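Long-range contacts in putative hydroxymethylglutaryl-CoA synthase (PDB 3SQZ), which probably catalyses the condensation of acetyl-CoA with acetoacetyl-CoA to give 3-hydroxy-3-methylglutaryl-CoA, and binds coenzyme A: residues I42-S47 / L316-L321; A90-E95 / A189-M194; I174-I179 / K383-E388; Y49-K54 / N74-A79. One frame throughout, in Å; residues are numbered along the deposited sequence.

Contact 1. Residues I42-S47 / L316-L321; sequences IGFTSS and LFLGLL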
# COMPACT_ATOMS: atom_id res chain seq x y z
N ILE A 42 -10.34 1.53 -7.23
CA ILE A 42 -9.38 1.13 -6.21
C ILE A 42 -9.99 0.02 -5.36
O ILE A 42 -11.09 0.18 -4.84
CB ILE A 42 -9.00 2.31 -5.27
CG1 ILE A 42 -8.48 3.51 -6.06
CG2 ILE A 42 -7.98 1.85 -4.25
CD1 ILE A 42 -8.32 4.78 -5.23
N GLY A 43 -9.28 -1.10 -5.26
CA GLY A 43 -9.68 -2.19 -4.40
C GLY A 43 -8.69 -2.33 -3.26
O GLY A 43 -7.51 -1.96 -3.40
N PHE A 44 -9.15 -2.86 -2.14
CA PHE A 44 -8.28 -3.12 -1.01
C PHE A 44 -8.66 -4.41 -0.32
O PHE A 44 -9.84 -4.65 -0.07
CB PHE A 44 -8.32 -1.98 0.02
CG PHE A 44 -7.45 -2.24 1.22
CD1 PHE A 44 -6.07 -2.26 1.08
CD2 PHE A 44 -8.00 -2.50 2.46
CE1 PHE A 44 -5.25 -2.52 2.16
CE2 PHE A 44 -7.18 -2.76 3.55
CZ PHE A 44 -5.81 -2.77 3.40
N THR A 45 -7.66 -5.22 0.00
CA THR A 45 -7.84 -6.44 0.79
C THR A 45 -6.78 -6.45 1.89
O THR A 45 -5.62 -6.15 1.62
CB THR A 45 -7.69 -7.73 -0.09
OG1 THR A 45 -8.74 -7.78 -1.06
CG2 THR A 45 -7.72 -9.01 0.75
N SER A 46 -7.16 -6.83 3.10
CA SER A 46 -6.17 -7.12 4.14
C SER A 46 -6.36 -8.56 4.60
O SER A 46 -7.18 -9.29 4.04
CB SER A 46 -6.26 -6.11 5.28
OG SER A 46 -5.16 -6.23 6.15
N SER A 47 -5.57 -8.97 5.58
CA SER A 47 -5.70 -10.30 6.14
C SER A 47 -6.89 -10.37 7.10
O SER A 47 -7.56 -9.36 7.37
CB SER A 47 -4.41 -10.70 6.84
OG SER A 47 -4.05 -9.70 7.77
N LEU A 316 0.85 4.42 0.78
CA LEU A 316 0.45 5.72 0.24
C LEU A 316 -0.96 5.63 -0.35
O LEU A 316 -1.79 6.53 -0.16
CB LEU A 316 1.43 6.13 -0.86
CG LEU A 316 1.07 7.37 -1.69
CD1 LEU A 316 1.00 8.63 -0.84
CD2 LEU A 316 2.08 7.55 -2.82
N PHE A 317 -1.24 4.54 -1.05
CA PHE A 317 -2.49 4.38 -1.77
C PHE A 317 -3.65 3.99 -0.86
O PHE A 317 -4.78 4.38 -1.11
CB PHE A 317 -2.28 3.44 -2.94
CG PHE A 317 -1.23 3.94 -3.86
CD1 PHE A 317 -1.51 4.99 -4.72
CD2 PHE A 317 0.08 3.48 -3.78
CE1 PHE A 317 -0.53 5.53 -5.53
CE2 PHE A 317 1.07 4.01 -4.59
CZ PHE A 317 0.76 5.03 -5.47
N LEU A 318 -3.34 3.28 0.22
CA LEU A 318 -4.31 3.05 1.27
C LEU A 318 -4.72 4.40 1.89
O LEU A 318 -5.89 4.63 2.18
CB LEU A 318 -3.75 2.10 2.34
CG LEU A 318 -4.67 1.83 3.53
CD1 LEU A 318 -5.98 1.19 3.10
CD2 LEU A 318 -3.94 0.97 4.55
N GLY A 319 -3.75 5.29 2.10
CA GLY A 319 -4.07 6.61 2.60
C GLY A 319 -4.92 7.41 1.63
O GLY A 319 -5.84 8.13 2.05
N LEU A 320 -4.63 7.31 0.33
CA LEU A 320 -5.49 7.93 -0.67
C LEU A 320 -6.93 7.41 -0.55
O LEU A 320 -7.89 8.17 -0.53
CB LEU A 320 -4.94 7.67 -2.08
CG LEU A 320 -5.83 8.15 -3.23
CD1 LEU A 320 -6.04 9.68 -3.23
CD2 LEU A 320 -5.27 7.68 -4.57
N LEU A 321 -7.07 6.09 -0.44
CA LEU A 321 -8.39 5.49 -0.32
C LEU A 321 -9.10 5.96 0.95
O LEU A 321 -10.28 6.32 0.92
CB LEU A 321 -8.24 3.97 -0.33
CG LEU A 321 -9.54 3.17 -0.31
CD1 LEU A 321 -10.42 3.47 -1.53
CD2 LEU A 321 -9.20 1.69 -0.22
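L318 sets one methyl squarely over the phenyl ring of F44. The carbon L318 CD1 lies 3.8 Å from the centroid of the F44 ring and only 8° off the ring normal, a CH-pi contact with the middle of the face. With F44 CG anti to the backbone N (chi1 178°), the ring extends toward the helix and presents its face to L318. One turn on comes L321, whose fork fills the hollow between I42 and F44. Its two prongs part: L321 CD2 presses on F44 CB at 3.8 Å, while L321 CD1 lies 4.0 Å from I42 CG2. I42 and F44 share this side of the strand by the alternation of extended chain, and G43 between them has no side chain. The packing thins beyond I42, where I42 CD1 meets L320 CD2 at 4.3 Å. Branched leucines suit such a surface, since each offers two methyls to fit a dent, and the flat ring of F44 gives the L318 methyl a broad seat. The axes of strand and helix stay 9.7 Å apart and cross at 112°. Within the sheet, the backbones of G43 and T45 hydrogen-bond to A193 and S191 of strand 188-198, while F317 packs against helix 147-161. A helix packed on the inner face of the sheet is characteristic of the central helical layer of the thiolase fold's alpha-beta-alpha-beta-alpha sandwich.

Contact 2. Residues A90-E95 / A189-M194; sequences AGSANE and AGSIAM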
# COMPACT_ATOMS: atom_id res chain seq x y z
N ALA A 90 -4.45 -10.74 -5.39
CA ALA A 90 -5.58 -11.25 -6.15
C ALA A 90 -6.90 -10.85 -5.49
O ALA A 90 -7.86 -10.51 -6.18
CB ALA A 90 -5.48 -12.76 -6.30
N GLY A 91 -6.96 -10.90 -4.16
CA GLY A 91 -8.15 -10.47 -3.44
C GLY A 91 -8.48 -9.02 -3.71
O GLY A 91 -9.64 -8.66 -3.94
N SER A 92 -7.46 -8.16 -3.70
CA SER A 92 -7.72 -6.73 -3.90
C SER A 92 -8.25 -6.46 -5.30
O SER A 92 -9.12 -5.61 -5.49
CB SER A 92 -6.49 -5.88 -3.55
OG SER A 92 -5.40 -6.08 -4.45
N ALA A 93 -7.75 -7.19 -6.29
CA ALA A 93 -8.24 -7.04 -7.65
C ALA A 93 -9.65 -7.61 -7.80
O ALA A 93 -10.49 -7.08 -8.52
CB ALA A 93 -7.30 -7.71 -8.62
N ASN A 94 -9.91 -8.72 -7.11
CA ASN A 94 -11.22 -9.35 -7.17
C ASN A 94 -12.32 -8.41 -6.67
O ASN A 94 -13.47 -8.52 -7.08
CB ASN A 94 -11.18 -10.63 -6.34
CG ASN A 94 -12.44 -11.45 -6.48
OD1 ASN A 94 -12.79 -11.91 -7.56
ND2 ASN A 94 -13.11 -11.67 -5.37
N GLU A 95 -11.95 -7.47 -5.79
CA GLU A 95 -12.87 -6.47 -5.27
C GLU A 95 -13.43 -5.57 -6.37
O GLU A 95 -14.54 -5.05 -6.22
CB GLU A 95 -12.16 -5.59 -4.23
CG GLU A 95 -11.81 -6.26 -2.91
CD GLU A 95 -12.99 -6.30 -1.94
OE1 GLU A 95 -13.57 -5.23 -1.65
OE2 GLU A 95 -13.31 -7.39 -1.45
N ALA A 189 -0.26 -5.85 6.93
CA ALA A 189 -0.45 -6.67 5.74
C ALA A 189 -1.60 -6.11 4.92
O ALA A 189 -2.63 -5.73 5.48
CB ALA A 189 -0.73 -8.10 6.12
N GLY A 190 -1.45 -6.08 3.60
CA GLY A 190 -2.55 -5.68 2.76
C GLY A 190 -2.13 -5.44 1.33
O GLY A 190 -0.93 -5.40 1.02
N SER A 191 -3.12 -5.27 0.47
CA SER A 191 -2.88 -4.99 -0.93
C SER A 191 -3.90 -4.00 -1.45
O SER A 191 -5.10 -4.13 -1.20
CB SER A 191 -2.98 -6.26 -1.78
OG SER A 191 -2.85 -5.96 -3.17
N ILE A 192 -3.40 -3.02 -2.21
CA ILE A 192 -4.21 -2.11 -3.00
C ILE A 192 -4.16 -2.54 -4.46
O ILE A 192 -3.09 -2.87 -4.98
CB ILE A 192 -3.65 -0.67 -2.88
CG1 ILE A 192 -3.96 -0.09 -1.50
CG2 ILE A 192 -4.17 0.22 -4.01
CD1 ILE A 192 -5.38 0.41 -1.32
N ALA A 193 -5.32 -2.57 -5.10
CA ALA A 193 -5.41 -2.77 -6.55
C ALA A 193 -5.92 -1.48 -7.18
O ALA A 193 -6.87 -0.89 -6.68
CB ALA A 193 -6.35 -3.92 -6.88
N MET A 194 -5.29 -1.05 -8.27
CA MET A 194 -5.73 0.12 -9.01
C MET A 194 -5.91 -0.24 -10.47
O MET A 194 -5.01 -0.81 -11.08
CB MET A 194 -4.73 1.27 -8.85
CG MET A 194 -4.71 1.82 -7.43
SD MET A 194 -3.44 3.04 -7.08
CE MET A 194 -1.98 2.00 -7.07
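S92 and S191 meet hydroxyl to hydroxyl, S191 OG donating to S92 OG over 2.9 Å. S92 OG passes its own proton back to A89 O, one turn earlier in the helix, so this buried oxygen both accepts and donates. With chi1 at 67°, S92 OG sits between its backbone N and carbonyl carbon, where it can reach both partners. Serine fits here because it is short enough to let the backbones close in while keeping its own polar atom satisfied. The other tight point is A193, whose CB lies 3.4 Å from S92 OG and 3.6 Å from A93 N; it rests directly on the helix backbone. With alanine on both sides, A93 CB and A193 CB come to 4.3 Å, and the helix and strand axes approach to 6.9 Å, inclined at 43°. In the thiolase fold this is an outer layer: helix 85-94 lies on the face of the sheet that carries S191 and A193, whereas the intervening I192 points to the opposite face and packs on F44. Strand 188-198 is itself held between strands 37-45 and 166-175, and T45 of the former adds its side chain beside S92. Toward the end of the helix the contact opens out. N94 turns away from the strand into an exposed position near F407 and P406. E95 starts toward the sheet, but its chain bends off into the exposed region, where E95 OE1 is hydrogen-bonded to Q363 NE2.

Contact 3. Residues I174-I179 / K383-E388; sequences IAKYGI and KIFFEE. With COA (coenzyme A), chain D.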
# COMPACT_ATOMS: atom_id res chain seq x y z
N ILE A 174 3.53 -7.64 3.06
CA ILE A 174 3.39 -8.03 4.45
C ILE A 174 4.61 -7.48 5.17
O ILE A 174 5.74 -7.91 4.91
CB ILE A 174 3.28 -9.55 4.60
CG1 ILE A 174 1.99 -10.03 3.94
CG2 ILE A 174 3.31 -9.94 6.07
CD1 ILE A 174 1.89 -11.52 3.78
N ALA A 175 4.37 -6.52 6.06
CA ALA A 175 5.45 -5.88 6.80
C ALA A 175 5.70 -6.69 8.07
O ALA A 175 4.87 -6.75 8.97
CB ALA A 175 5.10 -4.44 7.12
N LYS A 176 6.88 -7.31 8.11
CA LYS A 176 7.23 -8.29 9.12
C LYS A 176 8.63 -7.95 9.61
O LYS A 176 9.59 -8.03 8.83
CB LYS A 176 7.16 -9.69 8.49
CG LYS A 176 7.44 -10.84 9.42
CD LYS A 176 7.20 -12.19 8.74
CE LYS A 176 5.73 -12.37 8.38
NZ LYS A 176 5.45 -13.69 7.74
N TYR A 177 8.76 -7.56 10.88
CA TYR A 177 10.02 -7.03 11.39
C TYR A 177 10.69 -7.94 12.41
O TYR A 177 11.91 -7.90 12.56
CB TYR A 177 9.82 -5.66 12.02
CG TYR A 177 9.58 -4.51 11.07
CD1 TYR A 177 10.59 -3.61 10.76
CD2 TYR A 177 8.33 -4.31 10.51
CE1 TYR A 177 10.36 -2.54 9.93
CE2 TYR A 177 8.09 -3.25 9.67
CZ TYR A 177 9.10 -2.36 9.38
OH TYR A 177 8.83 -1.30 8.55
N GLY A 178 9.90 -8.72 13.14
CA GLY A 178 10.44 -9.66 14.11
C GLY A 178 10.05 -9.38 15.55
O GLY A 178 9.89 -8.23 15.97
N ILE A 179 9.90 -10.45 16.31
CA ILE A 179 9.57 -10.35 17.72
C ILE A 179 10.65 -9.57 18.48
O ILE A 179 11.83 -9.88 18.36
CB ILE A 179 9.42 -11.75 18.34
CG1 ILE A 179 8.25 -12.48 17.69
CG2 ILE A 179 9.25 -11.65 19.86
CD1 ILE A 179 8.16 -13.94 18.04
N LYS A 383 3.05 -17.14 16.80
CA LYS A 383 3.07 -18.43 16.14
C LYS A 383 2.63 -18.32 14.68
O LYS A 383 3.23 -18.91 13.79
CB LYS A 383 2.19 -19.43 16.88
CG LYS A 383 2.77 -19.89 18.21
N ILE A 384 1.57 -17.56 14.45
CA ILE A 384 0.98 -17.47 13.12
C ILE A 384 1.80 -16.58 12.18
O ILE A 384 2.10 -16.96 11.05
CB ILE A 384 -0.48 -16.99 13.21
CG1 ILE A 384 -1.34 -18.09 13.86
CG2 ILE A 384 -1.02 -16.62 11.85
CD1 ILE A 384 -2.75 -17.65 14.22
N PHE A 385 2.18 -15.40 12.64
CA PHE A 385 2.81 -14.44 11.73
C PHE A 385 4.19 -14.91 11.29
O PHE A 385 4.61 -14.63 10.17
CB PHE A 385 2.91 -13.07 12.40
CG PHE A 385 3.07 -11.91 11.44
CD1 PHE A 385 2.30 -11.81 10.28
CD2 PHE A 385 3.95 -10.88 11.73
CE1 PHE A 385 2.42 -10.71 9.44
CE2 PHE A 385 4.06 -9.79 10.90
CZ PHE A 385 3.30 -9.71 9.75
N PHE A 386 4.89 -15.62 12.17
CA PHE A 386 6.27 -16.00 11.90
C PHE A 386 6.43 -17.46 11.48
O PHE A 386 7.55 -17.94 11.31
CB PHE A 386 7.17 -15.64 13.08
CG PHE A 386 7.18 -14.17 13.36
CD1 PHE A 386 6.41 -13.64 14.39
CD2 PHE A 386 7.91 -13.30 12.55
CE1 PHE A 386 6.39 -12.27 14.63
CE2 PHE A 386 7.89 -11.94 12.79
CZ PHE A 386 7.13 -11.42 13.83
N GLU A 387 5.32 -18.13 11.26
CA GLU A 387 5.37 -19.49 10.73
C GLU A 387 6.11 -19.49 9.39
O GLU A 387 5.94 -18.58 8.57
CB GLU A 387 3.95 -20.04 10.55
CG GLU A 387 3.95 -21.49 10.09
CD GLU A 387 2.57 -22.07 9.92
OE1 GLU A 387 1.58 -21.47 10.41
OE2 GLU A 387 2.47 -23.15 9.30
N GLU A 388 6.94 -20.51 9.17
CA GLU A 388 7.60 -20.70 7.88
C GLU A 388 7.27 -22.10 7.36
O GLU A 388 6.95 -23.00 8.14
CB GLU A 388 9.12 -20.49 8.00
CG GLU A 388 9.48 -19.06 8.40
CD GLU A 388 10.97 -18.76 8.36
OE1 GLU A 388 11.52 -18.32 9.39
OE2 GLU A 388 11.59 -18.94 7.28
N1A COA D . 3.66 8.48 25.19
C2A COA D . 3.62 9.08 23.98
N3A COA D . 4.63 8.86 23.07
C4A COA D . 5.67 8.03 23.39
C5A COA D . 5.72 7.41 24.64
C6A COA D . 4.73 7.62 25.53
N6A COA D . 4.77 6.98 26.81
N7A COA D . 6.85 6.64 24.70
C8A COA D . 7.50 6.77 23.54
N9A COA D . 6.75 7.67 22.74
C1B COA D . 7.01 7.98 21.34
C2B COA D . 7.97 9.10 20.84
O2B COA D . 8.45 10.18 21.50
C3B COA D . 7.79 8.99 19.34
O3B COA D . 7.27 9.96 18.51
P3B COA D . 8.09 11.20 18.09
O7A COA D . 9.13 10.78 16.99
O8A COA D . 7.02 12.17 17.49
O9A COA D . 8.77 11.80 19.29
C4B COA D . 7.56 7.53 19.17
O4B COA D . 6.54 7.27 20.16
C5B COA D . 8.59 6.54 18.73
O5B COA D . 9.49 6.48 19.80
P1A COA D . 10.77 5.55 19.71
O1A COA D . 11.62 5.93 18.43
O2A COA D . 11.59 5.67 20.97
O3A COA D . 10.21 4.07 19.54
P2A COA D . 11.05 2.84 18.99
O4A COA D . 12.56 2.95 19.42
O5A COA D . 10.45 1.55 19.52
O6A COA D . 10.97 2.84 17.39
CBP COA D . 10.01 3.18 15.19
CCP COA D . 9.88 3.36 16.68
CDP COA D . 11.22 3.93 14.71
CEP COA D . 8.79 3.72 14.48
CAP COA D . 10.15 1.71 14.92
OAP COA D . 8.97 1.04 15.10
C9P COA D . 10.75 1.41 13.56
O9P COA D . 11.94 1.56 13.31
N8P COA D . 9.81 0.88 12.56
C7P COA D . 10.20 0.72 11.17
C6P COA D . 10.35 2.02 10.41
C5P COA D . 10.62 1.82 8.92
O5P COA D . 10.31 0.80 8.36
N4P COA D . 11.17 2.92 8.17
C3P COA D . 11.34 2.80 6.71
C2P COA D . 10.43 3.64 5.86
S1P COA D . 10.26 5.33 6.32
O HOH W 1 7.30 -15.93 8.42
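K176 reaches across to the end of helix 378-385, its chain lying along the groove where the rings of F385 and F386 meet. It belongs to the loop that leaves strand 166-175 of the thiolase-fold sheet and carries Y177 into the coenzyme A pocket. The polar link is a hydrogen bond from K176 NZ to F385 O, 2.7 Å long, with NZ almost in line with the C=O bond (173°). A lysine suits a helix C-terminus, whose last carbonyls would probably attract its charge. The same ammonium donates to water 1, which passes a bond on to E387 O. One face of the F385 ring is taken by the same side chain. Its extended chain bends at chi3 (-65°), and K176 CE comes over the middle of the F385 ring, a CH-pi contact 3.7 Å from the centroid. K176 NZ follows over that face at 4.7 Å from the F385 centroid, a cation-pi contact. At the edge of this ring, in its plane, A175 O lies 3.4 Å from F385 CZ, facing the weakly positive ring hydrogens. Apolar packing completes the seam. I174 CG2 rests against F385, K176 CG lies 3.6 Å from F386 CE2, and I179 CG1 is 3.6 Å from F386 CE1. F386 also meets G178 CA; at the backbone angles of G178 (phi 117°) a CB would press on the carbonyl O of Y177, hence the glycine. Y177 points away, touching N310 and Y312, and its OH donates a 2.6 Å hydrogen bond to coenzyme A O5P, in the plane of the tyrosine ring.

Contact 4. Residues Y49-K54 / N74-A79; sequences YVLNMK and NALSIA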
# COMPACT_ATOMS: atom_id res chain seq x y z
N TYR A 49 -6.95 -11.37 10.34
CA TYR A 49 -6.58 -11.34 11.75
C TYR A 49 -6.03 -9.97 12.11
O TYR A 49 -5.49 -9.26 11.26
CB TYR A 49 -5.50 -12.38 12.05
CG TYR A 49 -5.89 -13.80 11.76
CD1 TYR A 49 -6.55 -14.58 12.71
CD2 TYR A 49 -5.58 -14.38 10.54
CE1 TYR A 49 -6.89 -15.89 12.45
CE2 TYR A 49 -5.91 -15.69 10.27
CZ TYR A 49 -6.57 -16.44 11.22
OH TYR A 49 -6.89 -17.75 10.92
N VAL A 50 -6.14 -9.61 13.39
CA VAL A 50 -5.67 -8.33 13.87
C VAL A 50 -4.95 -8.50 15.20
O VAL A 50 -5.36 -9.30 16.04
CB VAL A 50 -6.84 -7.30 13.98
CG1 VAL A 50 -7.94 -7.80 14.93
CG2 VAL A 50 -6.33 -5.93 14.40
N LEU A 51 -3.86 -7.75 15.37
CA LEU A 51 -3.16 -7.62 16.63
C LEU A 51 -3.44 -6.22 17.17
O LEU A 51 -3.08 -5.22 16.55
CB LEU A 51 -1.66 -7.83 16.44
CG LEU A 51 -0.81 -7.61 17.69
CD1 LEU A 51 -1.12 -8.64 18.78
CD2 LEU A 51 0.67 -7.67 17.31
N ASN A 52 -4.10 -6.16 18.32
CA ASN A 52 -4.39 -4.87 18.92
C ASN A 52 -3.15 -4.35 19.65
O ASN A 52 -2.48 -5.10 20.37
CB ASN A 52 -5.62 -4.98 19.83
CG ASN A 52 -6.91 -5.13 19.02
OD1 ASN A 52 -7.04 -4.57 17.93
ND2 ASN A 52 -7.86 -5.89 19.56
N MET A 53 -2.82 -3.08 19.44
CA MET A 53 -1.58 -2.53 19.97
C MET A 53 -1.51 -2.57 21.50
O MET A 53 -0.44 -2.76 22.07
CB MET A 53 -1.34 -1.12 19.46
CG MET A 53 -1.07 -1.07 17.96
SD MET A 53 0.37 -2.04 17.42
CE MET A 53 1.67 -0.84 17.61
N LYS A 54 -2.65 -2.43 22.16
CA LYS A 54 -2.64 -2.50 23.61
C LYS A 54 -2.21 -3.88 24.09
O LYS A 54 -1.57 -4.01 25.14
CB LYS A 54 -4.01 -2.13 24.18
CG LYS A 54 -5.10 -3.10 23.82
CD LYS A 54 -6.45 -2.59 24.26
CE LYS A 54 -7.52 -3.62 23.96
NZ LYS A 54 -8.87 -3.11 24.29
N ASN A 74 -3.47 1.95 16.34
CA ASN A 74 -4.40 1.23 17.21
C ASN A 74 -4.29 -0.28 17.08
O ASN A 74 -4.44 -1.01 18.06
CB ASN A 74 -5.84 1.65 16.92
CG ASN A 74 -6.08 3.12 17.16
OD1 ASN A 74 -6.88 3.75 16.47
ND2 ASN A 74 -5.38 3.68 18.13
N ALA A 75 -4.07 -0.76 15.86
CA ALA A 75 -4.09 -2.18 15.58
C ALA A 75 -3.36 -2.44 14.27
O ALA A 75 -3.20 -1.54 13.45
CB ALA A 75 -5.53 -2.68 15.50
N LEU A 76 -2.95 -3.69 14.07
CA LEU A 76 -2.16 -4.11 12.90
C LEU A 76 -2.79 -5.36 12.29
O LEU A 76 -3.12 -6.27 13.05
CB LEU A 76 -0.75 -4.51 13.33
CG LEU A 76 0.03 -3.60 14.28
CD1 LEU A 76 1.36 -4.25 14.64
CD2 LEU A 76 0.24 -2.24 13.65
N SER A 77 -2.87 -5.46 10.97
CA SER A 77 -3.28 -6.70 10.34
C SER A 77 -2.16 -7.73 10.41
O SER A 77 -1.00 -7.42 10.16
CB SER A 77 -3.64 -6.48 8.88
OG SER A 77 -4.82 -5.69 8.78
N ILE A 78 -2.55 -8.97 10.71
CA ILE A 78 -1.62 -10.09 10.78
C ILE A 78 -2.04 -11.13 9.76
O ILE A 78 -3.22 -11.49 9.67
CB ILE A 78 -1.62 -10.71 12.20
CG1 ILE A 78 -1.07 -9.71 13.22
CG2 ILE A 78 -0.84 -12.03 12.23
CD1 ILE A 78 0.33 -9.21 12.93
N ALA A 79 -1.08 -11.59 8.96
CA ALA A 79 -1.34 -12.58 7.91
C ALA A 79 -0.78 -13.94 8.30
O ALA A 79 0.36 -14.04 8.74
CB ALA A 79 -0.71 -12.13 6.61
O HOH W 2 -5.04 -1.23 20.80
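Strands 49-52 and 75-78 run antiparallel, with L51 and L76 as a hydrogen-bonded pair: L51 N reaches L76 O at 2.8 Å (N-H...O 172°), and L76 N returns to L51 O at 2.9 Å. I78 N also donates to Y49 O. V50 with S77 and N52 with A75 form the flanking non-hydrogen-bonded pairs. The axes come within 4.4 Å, skewed at 147°. The hydrogen bonding continues past the strand into the first turn of helix 53-60, where M53 N donates to N74 O and water 2 links K54 N to the same oxygen.

On one face V50 CG2 touches A75 CB at 3.5 Å. N52 OD1 also leans over A75 CB, the small alanine leaving room for both. On the other, L51 CB lies against I78 CG1 at 3.8 Å. M53, bent at chi2 (-59°) and chi3, curls back across the strand end. Its side chain crosses that of L76 at about a right angle, with M53 SD 3.5 Å from L76 CG in one of the leucine's two conformers; a flexible thioether suits the turn. This pair borders the coenzyme A site, the M53 side chain about 8 Å from the cofactor.

Strand 49-52 is the middle of a three-stranded sheet, pairing also with 374-375 through V50. Helix 378-385 covers L51 and I78 with Y381, while A75 and S77 bond by their backbones to K306 and I308 of helix 305-308.

Contacts 1 and 2 lie 8 Å apart, centre to centre, on opposite faces of the large mixed sheet, where strands 37-45 and 188-198 are neighbours; together they layer helix, sheet and helix. Contact 3 extends from the next strand, 166-175, about 21 Å from either. Contact 4 belongs to the separate three-stranded sheet, 12 Å from contact 3, and F385 touches I78 and A79 between them. S46 and S47 of contact 1 hydrogen-bond through their hydroxyls to S77 OG and I78 O of contact 4. Along the chain, contacts 4 and 2 nest in series within the loop closed by contact 1, whereas contact 3 crosses it. Core layers are thus joined to the region that holds coenzyme A.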